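Long-range contacts in protein-disulfide isomerase (Novosphingobium aromaticivorans, PDB 3GMF), which probably acts as a thiol-disulfide oxidoreductase or isomerase built on the thioredoxin fold: residues 33-41 against 184-192; 86-97 against 123-131. All coordinates share one frame; numbering follows the deposited sequence. Where two conformers were deposited one is given.

Interaction 1: 33-41 against 184-192; sequences FEIESEGQL and DWASLRPQI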
loop_
_atom_site.group_PDB
_atom_site.type_symbol
_atom_site.label_atom_id
_atom_site.label_comp_id
_atom_site.label_asym_id
_atom_site.label_seq_id
_atom_site.Cartn_x
_atom_site.Cartn_y
_atom_site.Cartn_z
ATOM N N PHE A 33 3.231 -10.993 -1.891
ATOM C CA PHE A 33 3.700 -10.485 -3.190
ATOM C C PHE A 33 4.925 -9.571 -3.060
ATOM O O PHE A 33 5.864 -9.671 -3.849
ATOM C CB PHE A 33 2.581 -9.748 -3.945
ATOM C CG PHE A 33 3.065 -9.000 -5.147
ATOM C CD1 PHE A 33 3.379 -9.680 -6.329
ATOM C CD2 PHE A 33 3.206 -7.618 -5.107
ATOM C CE1 PHE A 33 3.841 -8.980 -7.456
ATOM C CE2 PHE A 33 3.670 -6.916 -6.228
ATOM C CZ PHE A 33 3.999 -7.611 -7.398
ATOM N N GLU A 34 4.899 -8.681 -2.077
ATOM C CA GLU A 34 6.037 -7.788 -1.830
ATOM C C GLU A 34 7.334 -8.564 -1.536
ATOM O O GLU A 34 8.374 -8.263 -2.110
ATOM C CB GLU A 34 5.742 -6.805 -0.692
ATOM C CG GLU A 34 6.788 -5.682 -0.572
ATOM C CD GLU A 34 6.695 -4.634 -1.679
ATOM O OE1 GLU A 34 5.989 -4.834 -2.703
ATOM O OE2 GLU A 34 7.343 -3.580 -1.518
ATOM N N ILE A 35 7.241 -9.560 -0.664
ATOM C CA ILE A 35 8.386 -10.403 -0.303
ATOM C C ILE A 35 8.896 -11.155 -1.542
ATOM O O ILE A 35 10.104 -11.204 -1.778
ATOM C CB ILE A 35 8.029 -11.375 0.855
ATOM C CG1 ILE A 35 7.715 -10.590 2.139
ATOM C CG2 ILE A 35 9.143 -12.399 1.092
ATOM C CD1 ILE A 35 6.785 -11.302 3.095
ATOM N N GLU A 36 7.972 -11.673 -2.356
ATOM C CA GLU A 36 8.323 -12.467 -3.532
ATOM C C GLU A 36 8.919 -11.635 -4.680
ATOM O O GLU A 36 9.775 -12.120 -5.420
ATOM C CB GLU A 36 7.093 -13.214 -4.061
ATOM C CG GLU A 36 6.629 -14.420 -3.225
ATOM C CD GLU A 36 7.712 -15.465 -3.046
ATOM O OE1 GLU A 36 8.273 -15.929 -4.062
ATOM O OE2 GLU A 36 8.000 -15.816 -1.882
ATOM N N SER A 37 8.449 -10.400 -4.832
ATOM C CA SER A 37 8.714 -9.613 -6.034
ATOM C C SER A 37 9.654 -8.406 -5.934
ATOM O O SER A 37 10.282 -8.051 -6.934
ATOM C CB SER A 37 7.396 -9.100 -6.602
ATOM O OG SER A 37 6.927 -7.998 -5.834
ATOM N N GLU A 38 9.711 -7.763 -4.765
ATOM C CA GLU A 38 10.413 -6.478 -4.617
ATOM C C GLU A 38 11.831 -6.507 -5.187
ATOM O O GLU A 38 12.198 -5.628 -5.975
ATOM C CB GLU A 38 10.419 -6.004 -3.149
ATOM C CG GLU A 38 11.181 -4.696 -2.866
ATOM C CD GLU A 38 10.506 -3.446 -3.426
ATOM O OE1 GLU A 38 9.300 -3.494 -3.756
ATOM O OE2 GLU A 38 11.192 -2.405 -3.537
ATOM N N GLY A 39 12.602 -7.530 -4.808
ATOM C CA GLY A 39 13.995 -7.642 -5.248
ATOM C C GLY A 39 14.131 -7.788 -6.753
ATOM O O GLY A 39 14.872 -7.039 -7.395
ATOM N N GLN A 40 13.396 -8.750 -7.306
ATOM C CA GLN A 40 13.494 -9.107 -8.726
ATOM C C GLN A 40 13.047 -7.982 -9.661
ATOM O O GLN A 40 13.638 -7.778 -10.708
ATOM C CB GLN A 40 12.739 -10.414 -9.008
ATOM C CG GLN A 40 13.404 -11.653 -8.386
ATOM C CD GLN A 40 12.793 -12.978 -8.846
ATOM O OE1 GLN A 40 11.695 -13.019 -9.402
ATOM N NE2 GLN A 40 13.513 -14.071 -8.604
ATOM N N LEU A 41 12.013 -7.246 -9.270
ATOM C CA LEU A 41 11.557 -6.091 -10.049
ATOM C C LEU A 41 12.589 -4.968 -10.040
ATOM O O LEU A 41 12.809 -4.314 -11.062
ATOM C CB LEU A 41 10.210 -5.579 -9.513
ATOM C CG LEU A 41 9.001 -6.409 -9.944
ATOM C CD1 LEU A 41 7.774 -6.100 -9.079
ATOM C CD2 LEU A 41 8.724 -6.170 -11.414
ATOM N N ASP A 184 -0.603 -12.479 -8.149
ATOM C CA ASP A 184 0.597 -12.873 -7.402
ATOM C C ASP A 184 1.815 -12.795 -8.316
ATOM O O ASP A 184 1.675 -12.561 -9.516
ATOM C CB ASP A 184 0.438 -14.276 -6.765
ATOM C CG ASP A 184 0.311 -15.415 -7.779
ATOM O OD1 ASP A 184 0.477 -15.241 -9.005
ATOM O OD2 ASP A 184 0.043 -16.544 -7.319
ATOM N N TRP A 185 2.999 -12.982 -7.743
ATOM C CA TRP A 185 4.234 -12.850 -8.520
ATOM C C TRP A 185 4.368 -13.931 -9.598
ATOM O O TRP A 185 4.826 -13.669 -10.715
ATOM C CB TRP A 185 5.427 -12.832 -7.567
ATOM C CG TRP A 185 6.754 -12.660 -8.223
ATOM C CD1 TRP A 185 7.873 -13.414 -8.008
ATOM C CD2 TRP A 185 7.128 -11.636 -9.162
ATOM N NE1 TRP A 185 8.918 -12.943 -8.775
ATOM C CE2 TRP A 185 8.493 -11.857 -9.496
ATOM C CE3 TRP A 185 6.444 -10.581 -9.779
ATOM C CZ2 TRP A 185 9.186 -11.043 -10.403
ATOM C CZ3 TRP A 185 7.129 -9.774 -10.694
ATOM C CH2 TRP A 185 8.494 -10.012 -10.993
ATOM N N ALA A 186 3.896 -15.130 -9.280
ATOM C CA ALA A 186 4.001 -16.270 -10.194
ATOM C C ALA A 186 3.235 -16.037 -11.489
ATOM O O ALA A 186 3.724 -16.390 -12.570
ATOM C CB ALA A 186 3.516 -17.530 -9.499
ATOM N N SER A 187 2.051 -15.420 -11.379
ATOM C CA SER A 187 1.267 -15.032 -12.554
ATOM C C SER A 187 1.739 -13.721 -13.230
ATOM O O SER A 187 1.609 -13.542 -14.450
ATOM C CB SER A 187 -0.232 -14.982 -12.224
ATOM O OG SER A 187 -0.510 -14.073 -11.183
ATOM N N LEU A 188 2.245 -12.794 -12.431
ATOM C CA LEU A 188 2.695 -11.526 -12.957
ATOM C C LEU A 188 4.006 -11.611 -13.748
ATOM O O LEU A 188 4.098 -11.063 -14.850
ATOM C CB LEU A 188 2.824 -10.504 -11.835
ATOM C CG LEU A 188 3.292 -9.107 -12.301
ATOM C CD1 LEU A 188 2.321 -8.419 -13.295
ATOM C CD2 LEU A 188 3.545 -8.233 -11.087
ATOM N N ARG A 189 5.006 -12.266 -13.167
ATOM C CA ARG A 189 6.364 -12.246 -13.733
ATOM C C ARG A 189 6.457 -12.632 -15.227
ATOM O O ARG A 189 7.122 -11.905 -15.981
ATOM C CB ARG A 189 7.345 -13.056 -12.874
ATOM C CG ARG A 189 8.768 -13.067 -13.430
ATOM C CD ARG A 189 9.726 -13.754 -12.511
ATOM N NE ARG A 189 9.599 -15.197 -12.593
ATOM C CZ ARG A 189 10.421 -16.048 -11.984
ATOM N NH1 ARG A 189 11.431 -15.595 -11.252
ATOM N NH2 ARG A 189 10.234 -17.351 -12.114
ATOM N N PRO A 190 5.779 -13.724 -15.666
ATOM C CA PRO A 190 5.898 -14.040 -17.103
ATOM C C PRO A 190 5.345 -12.936 -18.016
ATOM O O PRO A 190 5.860 -12.731 -19.120
ATOM C CB PRO A 190 5.094 -15.340 -17.262
ATOM C CG PRO A 190 5.020 -15.924 -15.868
ATOM C CD PRO A 190 4.930 -14.719 -14.974
ATOM N N GLN A 191 4.314 -12.219 -17.558
ATOM C CA GLN A 191 3.781 -11.108 -18.329
ATOM C C GLN A 191 4.722 -9.915 -18.390
ATOM O O GLN A 191 4.817 -9.258 -19.437
ATOM C CB GLN A 191 2.388 -10.707 -17.818
ATOM C CG GLN A 191 1.466 -11.921 -17.803
ATOM C CD GLN A 191 0.063 -11.597 -17.344
ATOM O OE1 GLN A 191 -0.732 -11.001 -18.080
ATOM N NE2 GLN A 191 -0.260 -12.025 -16.121
ATOM N N ILE A 192 5.458 -9.675 -17.304
ATOM C CA ILE A 192 6.488 -8.626 -17.299
ATOM C C ILE A 192 7.647 -9.005 -18.229
ATOM O O ILE A 192 8.050 -8.210 -19.084
ATOM C CB ILE A 192 6.997 -8.333 -15.884
ATOM C CG1 ILE A 192 5.880 -7.642 -15.089
ATOM C CG2 ILE A 192 8.302 -7.479 -15.911
ATOM C CD1 ILE A 192 6.223 -7.350 -13.683
#

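Interaction 2: 86-97 against 123-131; sequences FMRSQAQWIGPL and DFRFYDFMA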
loop_
_atom_site.group_PDB
_atom_site.type_symbol
_atom_site.label_atom_id
_atom_site.label_comp_id
_atom_site.label_asym_id
_atom_site.label_seq_id
_atom_site.Cartn_x
_atom_site.Cartn_y
_atom_site.Cartn_z
ATOM N N PHE A 86 6.068 -2.019 6.091
ATOM C CA PHE A 86 4.709 -2.465 6.465
ATOM C C PHE A 86 4.287 -3.746 5.776
ATOM O O PHE A 86 3.663 -4.616 6.408
ATOM C CB PHE A 86 3.665 -1.379 6.218
ATOM C CG PHE A 86 3.558 -0.374 7.323
ATOM C CD1 PHE A 86 2.926 -0.692 8.530
ATOM C CD2 PHE A 86 4.076 0.917 7.148
ATOM C CE1 PHE A 86 2.804 0.265 9.538
ATOM C CE2 PHE A 86 3.974 1.873 8.139
ATOM C CZ PHE A 86 3.346 1.550 9.355
ATOM N N MET A 87 4.626 -3.876 4.488
ATOM C CA MET A 87 4.258 -5.076 3.740
ATOM C C MET A 87 5.081 -6.286 4.167
ATOM O O MET A 87 4.517 -7.347 4.439
ATOM C CB MET A 87 4.392 -4.867 2.229
ATOM C CG MET A 87 3.292 -4.032 1.612
ATOM S SD MET A 87 1.587 -4.685 1.809
ATOM C CE MET A 87 0.809 -3.585 0.644
ATOM N N ARG A 88 6.409 -6.131 4.218
ATOM C CA ARG A 88 7.282 -7.231 4.632
ATOM C C ARG A 88 7.053 -7.677 6.072
ATOM O O ARG A 88 7.110 -8.877 6.366
ATOM C CB ARG A 88 8.767 -6.876 4.427
ATOM C CG ARG A 88 9.177 -6.905 2.973
ATOM C CD ARG A 88 10.703 -6.797 2.854
ATOM N NE ARG A 88 11.164 -7.213 1.535
ATOM C CZ ARG A 88 11.564 -8.448 1.239
ATOM N NH1 ARG A 88 11.967 -8.739 0.009
ATOM N NH2 ARG A 88 11.563 -9.393 2.169
ATOM N N SER A 89 6.760 -6.735 6.961
ATOM C CA SER A 89 6.592 -7.070 8.375
ATOM C C SER A 89 5.125 -7.211 8.784
ATOM O O SER A 89 4.805 -7.151 9.976
ATOM C CB SER A 89 7.295 -6.046 9.272
ATOM O OG SER A 89 6.579 -4.826 9.308
ATOM N N GLN A 90 4.241 -7.410 7.801
ATOM C CA GLN A 90 2.804 -7.535 8.079
ATOM C C GLN A 90 2.468 -8.519 9.195
ATOM O O GLN A 90 1.700 -8.180 10.096
ATOM C CB GLN A 90 2.032 -7.927 6.827
ATOM C CG GLN A 90 0.512 -7.833 6.987
ATOM C CD GLN A 90 -0.190 -8.404 5.796
ATOM O OE1 GLN A 90 -0.269 -9.621 5.639
ATOM N NE2 GLN A 90 -0.660 -7.533 4.911
ATOM N N ALA A 91 3.055 -9.718 9.152
ATOM C CA ALA A 91 2.773 -10.734 10.185
ATOM C C ALA A 91 3.109 -10.256 11.601
ATOM O O ALA A 91 2.451 -10.659 12.562
ATOM C CB ALA A 91 3.468 -12.049 9.871
ATOM N N GLN A 92 4.089 -9.363 11.718
ATOM C CA GLN A 92 4.496 -8.814 13.009
ATOM C C GLN A 92 3.511 -7.801 13.591
ATOM O O GLN A 92 3.418 -7.692 14.819
ATOM C CB GLN A 92 5.904 -8.176 12.968
ATOM C CG GLN A 92 6.921 -8.740 11.955
ATOM C CD GLN A 92 7.036 -10.260 11.946
ATOM O OE1 GLN A 92 7.196 -10.899 12.990
ATOM N NE2 GLN A 92 6.969 -10.844 10.747
ATOM N N TRP A 93 2.800 -7.043 12.743
ATOM C CA TRP A 93 1.912 -6.000 13.263
ATOM C C TRP A 93 0.419 -6.294 13.130
ATOM O O TRP A 93 -0.384 -5.677 13.821
ATOM C CB TRP A 93 2.216 -4.581 12.701
ATOM C CG TRP A 93 2.055 -4.436 11.185
ATOM C CD1 TRP A 93 3.056 -4.493 10.251
ATOM C CD2 TRP A 93 0.837 -4.217 10.447
ATOM N NE1 TRP A 93 2.546 -4.309 8.984
ATOM C CE2 TRP A 93 1.187 -4.164 9.070
ATOM C CE3 TRP A 93 -0.513 -4.075 10.811
ATOM C CZ2 TRP A 93 0.235 -3.967 8.055
ATOM C CZ3 TRP A 93 -1.461 -3.884 9.800
ATOM C CH2 TRP A 93 -1.077 -3.832 8.439
ATOM N N ILE A 94 0.051 -7.238 12.278
ATOM C CA ILE A 94 -1.395 -7.360 11.933
ATOM C C ILE A 94 -2.177 -8.274 12.897
ATOM O O ILE A 94 -3.392 -8.459 12.760
ATOM C CB ILE A 94 -1.594 -7.767 10.443
ATOM C CG1 ILE A 94 -2.943 -7.268 9.898
ATOM C CG2 ILE A 94 -1.430 -9.265 10.262
ATOM C CD1 ILE A 94 -3.083 -7.346 8.381
ATOM N N GLY A 95 -1.482 -8.826 13.897
ATOM C CA GLY A 95 -2.100 -9.771 14.833
ATOM C C GLY A 95 -3.443 -9.349 15.419
ATOM O O GLY A 95 -4.350 -10.187 15.512
ATOM N N PRO A 96 -3.588 -8.064 15.831
ATOM C CA PRO A 96 -4.895 -7.648 16.372
ATOM C C PRO A 96 -6.084 -7.787 15.424
ATOM O O PRO A 96 -7.214 -7.800 15.895
ATOM C CB PRO A 96 -4.685 -6.183 16.729
ATOM C CG PRO A 96 -3.202 -6.083 17.011
ATOM C CD PRO A 96 -2.592 -6.981 15.984
ATOM N N LEU A 97 -5.848 -7.866 14.113
ATOM C CA LEU A 97 -6.967 -8.131 13.204
ATOM C C LEU A 97 -7.643 -9.458 13.548
ATOM O O LEU A 97 -8.875 -9.532 13.596
ATOM C CB LEU A 97 -6.497 -8.135 11.737
ATOM C CG LEU A 97 -7.554 -8.575 10.715
ATOM C CD1 LEU A 97 -8.762 -7.648 10.724
ATOM C CD2 LEU A 97 -6.939 -8.673 9.318
ATOM N N ASP A 123 -4.552 0.036 19.159
ATOM C CA ASP A 123 -4.699 -1.421 19.124
ATOM C C ASP A 123 -3.611 -2.135 18.341
ATOM O O ASP A 123 -3.204 -3.237 18.717
ATOM C CB ASP A 123 -6.059 -1.837 18.551
ATOM C CG ASP A 123 -7.227 -1.473 19.449
ATOM O OD1 ASP A 123 -7.039 -1.054 20.616
ATOM O OD2 ASP A 123 -8.365 -1.624 18.977
ATOM N N PHE A 124 -3.151 -1.521 17.246
ATOM C CA PHE A 124 -2.152 -2.138 16.376
ATOM C C PHE A 124 -0.726 -1.713 16.715
ATOM O O PHE A 124 0.227 -2.133 16.060
ATOM C CB PHE A 124 -2.496 -1.909 14.896
ATOM C CG PHE A 124 -3.644 -2.760 14.419
ATOM C CD1 PHE A 124 -3.394 -3.968 13.782
ATOM C CD2 PHE A 124 -4.972 -2.362 14.642
ATOM C CE1 PHE A 124 -4.447 -4.787 13.336
ATOM C CE2 PHE A 124 -6.021 -3.160 14.223
ATOM C CZ PHE A 124 -5.763 -4.374 13.562
ATOM N N ARG A 125 -0.606 -0.910 17.775
ATOM C CA ARG A 125 0.693 -0.494 18.313
ATOM C C ARG A 125 1.571 0.237 17.297
ATOM O O ARG A 125 2.784 -0.006 17.194
ATOM C CB ARG A 125 1.432 -1.690 18.939
ATOM C CG ARG A 125 0.818 -2.190 20.247
ATOM C CD ARG A 125 1.451 -3.519 20.691
ATOM N NE ARG A 125 2.905 -3.560 20.483
ATOM C CZ ARG A 125 3.820 -3.081 21.327
ATOM N NH1 ARG A 125 3.463 -2.503 22.472
ATOM N NH2 ARG A 125 5.109 -3.175 21.021
ATOM N N PHE A 126 0.945 1.137 16.538
ATOM C CA PHE A 126 1.660 1.861 15.485
ATOM C C PHE A 126 2.596 2.960 16.038
ATOM O O PHE A 126 3.564 3.359 15.387
ATOM C CB PHE A 126 0.651 2.432 14.479
ATOM C CG PHE A 126 0.037 1.386 13.580
ATOM C CD1 PHE A 126 0.697 0.183 13.320
ATOM C CD2 PHE A 126 -1.191 1.628 12.951
ATOM C CE1 PHE A 126 0.137 -0.788 12.453
ATOM C CE2 PHE A 126 -1.755 0.684 12.092
ATOM C CZ PHE A 126 -1.089 -0.535 11.842
ATOM N N TYR A 127 2.290 3.450 17.234
ATOM C CA TYR A 127 3.166 4.409 17.910
ATOM C C TYR A 127 4.546 3.793 18.148
ATOM O O TYR A 127 5.546 4.394 17.766
ATOM C CB TYR A 127 2.524 4.929 19.204
ATOM C CG TYR A 127 1.174 5.574 18.979
ATOM C CD1 TYR A 127 1.073 6.883 18.506
ATOM C CD2 TYR A 127 -0.006 4.866 19.224
ATOM C CE1 TYR A 127 -0.170 7.475 18.276
ATOM C CE2 TYR A 127 -1.256 5.452 19.005
ATOM C CZ TYR A 127 -1.325 6.760 18.528
ATOM O OH TYR A 127 -2.562 7.334 18.323
ATOM N N ASP A 128 4.580 2.583 18.720
ATOM C CA ASP A 128 5.828 1.830 18.922
ATOM C C ASP A 128 6.514 1.422 17.611
ATOM O O ASP A 128 7.730 1.576 17.476
ATOM C CB ASP A 128 5.591 0.591 19.807
ATOM C CG ASP A 128 5.350 0.943 21.279
ATOM O OD1 ASP A 128 5.417 2.135 21.652
ATOM O OD2 ASP A 128 5.082 0.013 22.072
ATOM N N PHE A 129 5.735 0.913 16.650
ATOM C CA PHE A 129 6.244 0.550 15.326
ATOM C C PHE A 129 6.972 1.725 14.643
ATOM O O PHE A 129 8.062 1.561 14.082
ATOM C CB PHE A 129 5.086 0.040 14.428
ATOM C CG PHE A 129 5.538 -0.589 13.132
ATOM C CD1 PHE A 129 5.816 -1.952 13.067
ATOM C CD2 PHE A 129 5.659 0.170 11.969
ATOM C CE1 PHE A 129 6.226 -2.543 11.873
ATOM C CE2 PHE A 129 6.072 -0.410 10.781
ATOM C CZ PHE A 129 6.353 -1.770 10.728
ATOM N N MET A 130 6.374 2.908 14.698
ATOM C CA MET A 130 6.935 4.077 14.016
ATOM C C MET A 130 8.025 4.797 14.818
ATOM O O MET A 130 8.902 5.445 14.232
ATOM C CB MET A 130 5.821 5.024 13.582
ATOM C CG MET A 130 5.000 4.450 12.416
ATOM S SD MET A 130 5.957 3.934 10.972
ATOM C CE MET A 130 6.753 5.469 10.506
ATOM N N ALA A 131 7.967 4.671 16.139
ATOM C CA ALA A 131 9.019 5.192 17.032
ATOM C C ALA A 131 10.325 4.458 16.776
ATOM O O ALA A 131 11.395 5.068 16.763
ATOM C CB ALA A 131 8.616 5.049 18.484
HETATM O O HOH W 1 0.441 -4.773 16.207
#

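Interaction 1: 33-41 against 184-192
Phe33 and Asp184 bring the backbones to 5.8 Å between their CA atoms, and from there the helical parts of the two segments run nearly parallel, their axes 23° apart and 10.3 Å at closest approach. Trp185 is a knob among Phe33, Ser37, Gln40 and Leu41. With CG opposite the backbone N (chi1 -178°), its indole extends across to the other helix. The CB of Ser37 lies over one face, 3.9 Å from the centroid of the six-membered ring, a CH-pi contact that a small residue permits; Arg189 CB lies against the opposite face. The indole N-H meets Gln40 in the ring plane, with Trp185 NE1 2.8 Å from Gln40 OE1. Arg189 NH1 reaches the same Gln40 OE1 at 3.2 Å, so one amide oxygen takes two bent bonds, with the indole N-H above the carbonyl plane and the guanidinium tilted from it on the other side; glutamine suits the place as a long, uncharged acceptor. In the thioredoxin fold these are the helix that begins within the CxxC sequence and the C-terminal helix, lying together on one face of the sheet. Leucine and isoleucine branches close the buried side: Phe33 CE1 is 3.7 Å from Leu188 CD2, and Leu41 CD2 is 3.6 Å from Ile192 CD1. Asp184 caps its helix, its OD1 accepting from Ser187 N at 2.9 Å.

Interaction 2: 86-97 against 123-131
A single water joins the backbones of Trp93 and Phe124, donating to Trp93 O and to Phe124 O at 2.7 Å each, so both carbonyls are satisfied where no direct hydrogen bond crosses the contact. Most of the rest is aromatic and apolar packing. Trp93 turns its CG between the backbone N and the carbonyl carbon (chi1 62°), folding the indole back toward Phe86, whose carbonyl O accepts from Trp93 NE1 at 2.8 Å, on a lone pair and nearly straight. This bond fixes the ring's rotation. The flat, hydrophobic indole then serves two partners: the Phe126 edge comes against its face, with Phe126 CE1 3.7 Å from Trp93 CE3, while its own edge points at the face of Phe129. Phe86 completes the cluster, in an offset stack with Phe129 (centroids 4.7 Å apart, planes at 30°) and with its edge toward the face of Phe126 at 90°. Met130 SD approaches the Phe86 ring obliquely, 3.9 Å from Phe86 CZ. Replacing Trp93 by an alanine would probably leave Phe86 O without its indole donor and open a gap beside Phe126 and Phe129. Farther along, Pro96 lays its CB over the Phe124 ring, 3.8 Å from the centroid, a CH-pi contact suited to the rigid ring of proline. The cluster lies in an all-helical region: helix 62-73 backs it through Val67 against Phe86 and Phe126 and Ile63 against Phe124, while Gln90 and Met87 face helix 28-46.

Interaction 2 is nested along the chain inside the loop closed by interaction 1: the order is 33-41, 86-97, 123-131, 184-192. Their centres lie 24 Å apart, yet they touch where Glu34 CB packs 3.8 Å from Met87 CB, on the seam between helix 28-46 and helix 76-88. Interaction 1 belongs to the thioredoxin core, whose helices rest on the sheet; interaction 2 lies in the helical region inserted between strands 51-57 and 171-174, an arrangement resembling DsbA-like proteins. Cys27 and Cys30, a CxxC pair probably forming the redox site, lie at the start of helix 28-46, where Gln90 and Met87 of the inserted region meet them.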